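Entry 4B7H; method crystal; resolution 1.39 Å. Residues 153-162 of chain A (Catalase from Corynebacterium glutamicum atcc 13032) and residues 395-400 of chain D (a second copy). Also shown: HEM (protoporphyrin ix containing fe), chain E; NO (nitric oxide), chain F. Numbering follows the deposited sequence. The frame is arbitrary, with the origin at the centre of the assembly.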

# COMPACT_ATOMS: atom_id res chain seq x y z
N MET A 153 7.84 25.66 -3.40
CA MET A 153 9.11 24.98 -3.59
C MET A 153 9.87 24.86 -2.26
O MET A 153 10.63 23.91 -2.06
CB MET A 153 9.96 25.73 -4.61
CG MET A 153 11.29 25.06 -4.93
SD MET A 153 11.11 23.42 -5.67
CE MET A 153 10.84 23.89 -7.38
N LYS A 154 9.65 25.81 -1.35
CA LYS A 154 10.38 25.87 -0.09
C LYS A 154 9.69 25.14 1.07
O LYS A 154 10.27 24.99 2.15
CB LYS A 154 10.61 27.34 0.29
CG LYS A 154 11.62 28.05 -0.60
CD LYS A 154 12.83 28.53 0.19
CE LYS A 154 13.58 27.39 0.88
NZ LYS A 154 14.29 26.49 -0.09
N PHE A 155 8.46 24.70 0.85
CA PHE A 155 7.67 24.14 1.95
C PHE A 155 8.29 22.88 2.59
O PHE A 155 8.38 22.81 3.82
CB PHE A 155 6.22 23.95 1.50
CG PHE A 155 5.34 23.31 2.53
CD1 PHE A 155 4.83 24.05 3.59
CD2 PHE A 155 5.00 21.97 2.42
CE1 PHE A 155 3.99 23.45 4.52
CE2 PHE A 155 4.17 21.37 3.35
CZ PHE A 155 3.66 22.11 4.39
N PRO A 156 8.73 21.90 1.77
CA PRO A 156 9.36 20.73 2.41
C PRO A 156 10.63 21.08 3.18
O PRO A 156 10.92 20.43 4.18
CB PRO A 156 9.66 19.80 1.22
CG PRO A 156 8.58 20.15 0.23
CD PRO A 156 8.49 21.66 0.33
N ASP A 157 11.35 22.11 2.76
CA ASP A 157 12.53 22.55 3.51
C ASP A 157 12.13 23.06 4.89
O ASP A 157 12.73 22.69 5.90
CB ASP A 157 13.27 23.64 2.74
CG ASP A 157 13.79 23.15 1.42
OD1 ASP A 157 14.58 22.18 1.42
OD2 ASP A 157 13.42 23.73 0.38
N PHE A 158 11.10 23.89 4.93
CA PHE A 158 10.65 24.42 6.20
C PHE A 158 10.17 23.29 7.11
O PHE A 158 10.56 23.21 8.28
CB PHE A 158 9.53 25.43 5.99
CG PHE A 158 8.80 25.76 7.25
CD1 PHE A 158 9.49 26.29 8.34
CD2 PHE A 158 7.45 25.50 7.37
CE1 PHE A 158 8.82 26.58 9.53
CE2 PHE A 158 6.77 25.78 8.54
CZ PHE A 158 7.46 26.31 9.63
N ILE A 159 9.32 22.41 6.59
CA ILE A 159 8.78 21.34 7.43
C ILE A 159 9.88 20.38 7.91
O ILE A 159 9.91 20.02 9.09
CB ILE A 159 7.62 20.60 6.74
CG1 ILE A 159 6.45 21.57 6.48
CG2 ILE A 159 7.17 19.41 7.58
CD1 ILE A 159 5.82 22.19 7.74
N HIS A 160 10.87 19.88 6.97
CA HIS A 160 11.98 19.13 7.57
C HIS A 160 12.67 19.98 8.64
O HIS A 160 13.02 19.48 9.72
CB HIS A 160 13.03 18.74 6.53
CG HIS A 160 12.57 17.82 5.44
ND1 HIS A 160 13.25 17.58 4.27
CD2 HIS A 160 11.45 17.06 5.38
CE1 HIS A 160 12.57 16.71 3.55
NE2 HIS A 160 11.48 16.38 4.20
N SER A 161 12.86 21.23 8.51
CA SER A 161 13.63 21.96 9.51
C SER A 161 12.93 22.01 10.87
O SER A 161 13.58 22.16 11.91
CB SER A 161 13.98 23.38 9.04
OG SER A 161 12.89 24.28 9.19
N GLN A 162 11.60 21.87 10.84
CA GLN A 162 10.79 21.83 12.05
C GLN A 162 10.64 20.44 12.67
O GLN A 162 10.13 20.32 13.79
CB GLN A 162 9.40 22.36 11.73
CG GLN A 162 9.42 23.85 11.50
CD GLN A 162 9.61 24.59 12.80
OE1 GLN A 162 8.89 24.33 13.78
NE2 GLN A 162 10.58 25.50 12.85
N PRO D 395 22.40 17.67 6.00
CA PRO D 395 21.18 18.42 6.30
C PRO D 395 19.98 17.97 5.48
O PRO D 395 20.12 17.43 4.38
CB PRO D 395 21.56 19.86 5.92
CG PRO D 395 22.68 19.72 4.93
CD PRO D 395 23.44 18.51 5.39
N SER D 396 18.79 18.21 6.03
CA SER D 396 17.55 17.77 5.42
C SER D 396 16.81 18.91 4.72
O SER D 396 15.73 18.72 4.16
CB SER D 396 16.64 17.20 6.50
OG SER D 396 16.35 18.24 7.42
N TYR D 397 17.38 20.12 4.76
CA TYR D 397 16.68 21.31 4.31
C TYR D 397 17.69 22.22 3.61
O TYR D 397 18.87 22.22 3.96
CB TYR D 397 16.09 22.06 5.52
CG TYR D 397 17.17 22.53 6.47
CD1 TYR D 397 17.77 21.64 7.38
CD2 TYR D 397 17.64 23.83 6.44
CE1 TYR D 397 18.79 22.05 8.22
CE2 TYR D 397 18.66 24.26 7.28
CZ TYR D 397 19.23 23.36 8.17
OH TYR D 397 20.26 23.75 9.00
N SER D 398 17.23 22.98 2.62
CA SER D 398 18.03 24.09 2.09
C SER D 398 17.16 25.35 2.02
O SER D 398 15.95 25.25 1.85
CB SER D 398 18.66 23.75 0.73
OG SER D 398 17.80 24.10 -0.33
N PRO D 399 17.77 26.53 2.17
CA PRO D 399 19.20 26.80 2.39
C PRO D 399 19.67 26.39 3.78
O PRO D 399 18.90 26.44 4.75
CB PRO D 399 19.29 28.32 2.23
CG PRO D 399 17.94 28.80 2.69
CD PRO D 399 16.97 27.77 2.17
N ASN D 400 20.93 25.97 3.88
CA ASN D 400 21.51 25.56 5.15
C ASN D 400 22.94 26.06 5.26
O ASN D 400 23.52 26.54 4.28
CB ASN D 400 21.45 24.04 5.32
CG ASN D 400 22.15 23.30 4.21
OD1 ASN D 400 21.52 22.67 3.35
ND2 ASN D 400 23.47 23.36 4.21
CHA HEM E . -1.90 19.71 6.24
CHB HEM E . 0.67 20.71 2.25
CHC HEM E . 0.84 25.35 3.62
CHD HEM E . -2.86 24.49 6.57
C1A HEM E . -1.21 19.57 5.06
C2A HEM E . -1.04 18.34 4.32
C3A HEM E . -0.34 18.63 3.21
C4A HEM E . -0.04 20.04 3.22
CMA HEM E . 0.09 17.69 2.08
CAA HEM E . -1.59 16.96 4.75
CBA HEM E . -3.02 16.81 4.23
CGA HEM E . -3.57 15.42 4.44
O1A HEM E . -4.78 15.33 4.74
O2A HEM E . -2.83 14.41 4.30
C1B HEM E . 0.97 22.05 2.28
C2B HEM E . 1.80 22.76 1.32
C3B HEM E . 1.87 24.04 1.72
C4B HEM E . 1.06 24.18 2.91
CMB HEM E . 2.48 22.08 0.11
CAB HEM E . 2.58 25.25 1.08
CBB HEM E . 2.83 25.32 -0.23
C1C HEM E . -0.27 25.56 4.41
C2C HEM E . -0.93 26.83 4.69
C3C HEM E . -1.96 26.56 5.52
C4C HEM E . -1.98 25.14 5.75
CMC HEM E . -0.49 28.20 4.14
CAC HEM E . -3.04 27.51 6.10
CBC HEM E . -3.44 28.63 5.47
C1D HEM E . -2.88 23.14 6.80
C2D HEM E . -3.75 22.52 7.75
C3D HEM E . -3.47 21.05 7.66
C4D HEM E . -2.45 20.90 6.65
CMD HEM E . -4.76 23.22 8.66
CAD HEM E . -4.18 19.97 8.47
CBD HEM E . -5.55 19.73 7.84
CGD HEM E . -6.23 18.73 8.74
O1D HEM E . -6.49 17.59 8.30
O2D HEM E . -6.49 19.08 9.92
NA HEM E . -0.60 20.60 4.36
NB HEM E . 0.54 22.94 3.23
NC HEM E . -0.94 24.55 5.08
ND HEM E . -2.11 22.16 6.17
FE HEM E . -0.75 22.57 4.76
N NO F . 0.53 22.59 5.87
O NO F . 1.40 23.06 6.38
O HOH W 1 16.15 22.10 -0.72
O HOH W 2 13.62 19.60 1.93
O HOH W 3 15.06 17.39 9.55

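The segment of chain A that packs against chain D runs from the end of a 3-10 segment into a helix, whereas residues 395-400 of chain D form an irregular loop segment lying alongside it. The contact buries 301 Å² in total and is held mainly by polar interactions, with three direct hydrogen bonds and three bridging waters.

A:Met153 makes no contact with residues 395-400. The first contact comes from A:Lys154, whose CA-to-CB bond points sideways; the side chain, with chi2 at -119° between wells and chi3 and chi4 both p, brings its amine to the partner. There A:Lys154 NZ donates to D:Ser398 O at 2.8 Å and also forms a salt bridge with A:Asp157 OD2 at 2.9 Å, so one ammonium group serves both a neighbouring carboxylate and a carbonyl across the interface. The aliphatic part of the chain is used as well, with A:Lys154 CE lying 3.6 Å from CD of D:Pro399, a residue preceded by a cis peptide bond.

A:Phe155 turns to the other side and takes no part in this contact. Its ring has the heme over one face, A:Phe155 CE2 lying 3.4 Å from HEM C2B, and A:Phe155 CZ is 3.2 Å from O of the iron-bound nitric oxide.

A:Asp157 lies at the closest approach of the two backbones, its CA 4.4 Å from CA of D:Tyr397. A:Asp157 OD1 accepts from D:Ser398 N at 3.0 Å with a nearly straight angle of 172°, while OD2 holds the lysine amine. D:Ser398 is thus bound through both its backbone N and its O, an arrangement suited to an acidic and a basic side chain placed side by side. OD1 also accepts from two waters: water 1 continues to D:Ser398 OG and water 2 donates to D:Ser396 O.

The CA-to-CB bond of A:Phe158 points away from the chain D stretch, and that of A:His160, one turn beyond A:Asp157, points toward it. A:His160 ND1 donates to D:Ser396 O at 2.7 Å, with the carbonyl at the ring edge, where a nitrogen-bound proton can reach it. NE2 is hydrogen-bonded elsewhere in the structure. Water 3 adds a second link, donating to A:His160 O and accepting from D:Ser396 OG.

A:Ser161 closes the contact. A:Ser161 OG donates back to A:Phe158 O at 2.7 Å, satisfying the hydroxyl within the helix, and A:Ser161 CB lies over one face of the D:Tyr397 ring, 4.2 Å from CG. The small side chain accommodates the aromatic ring, whose end leads away from the helix.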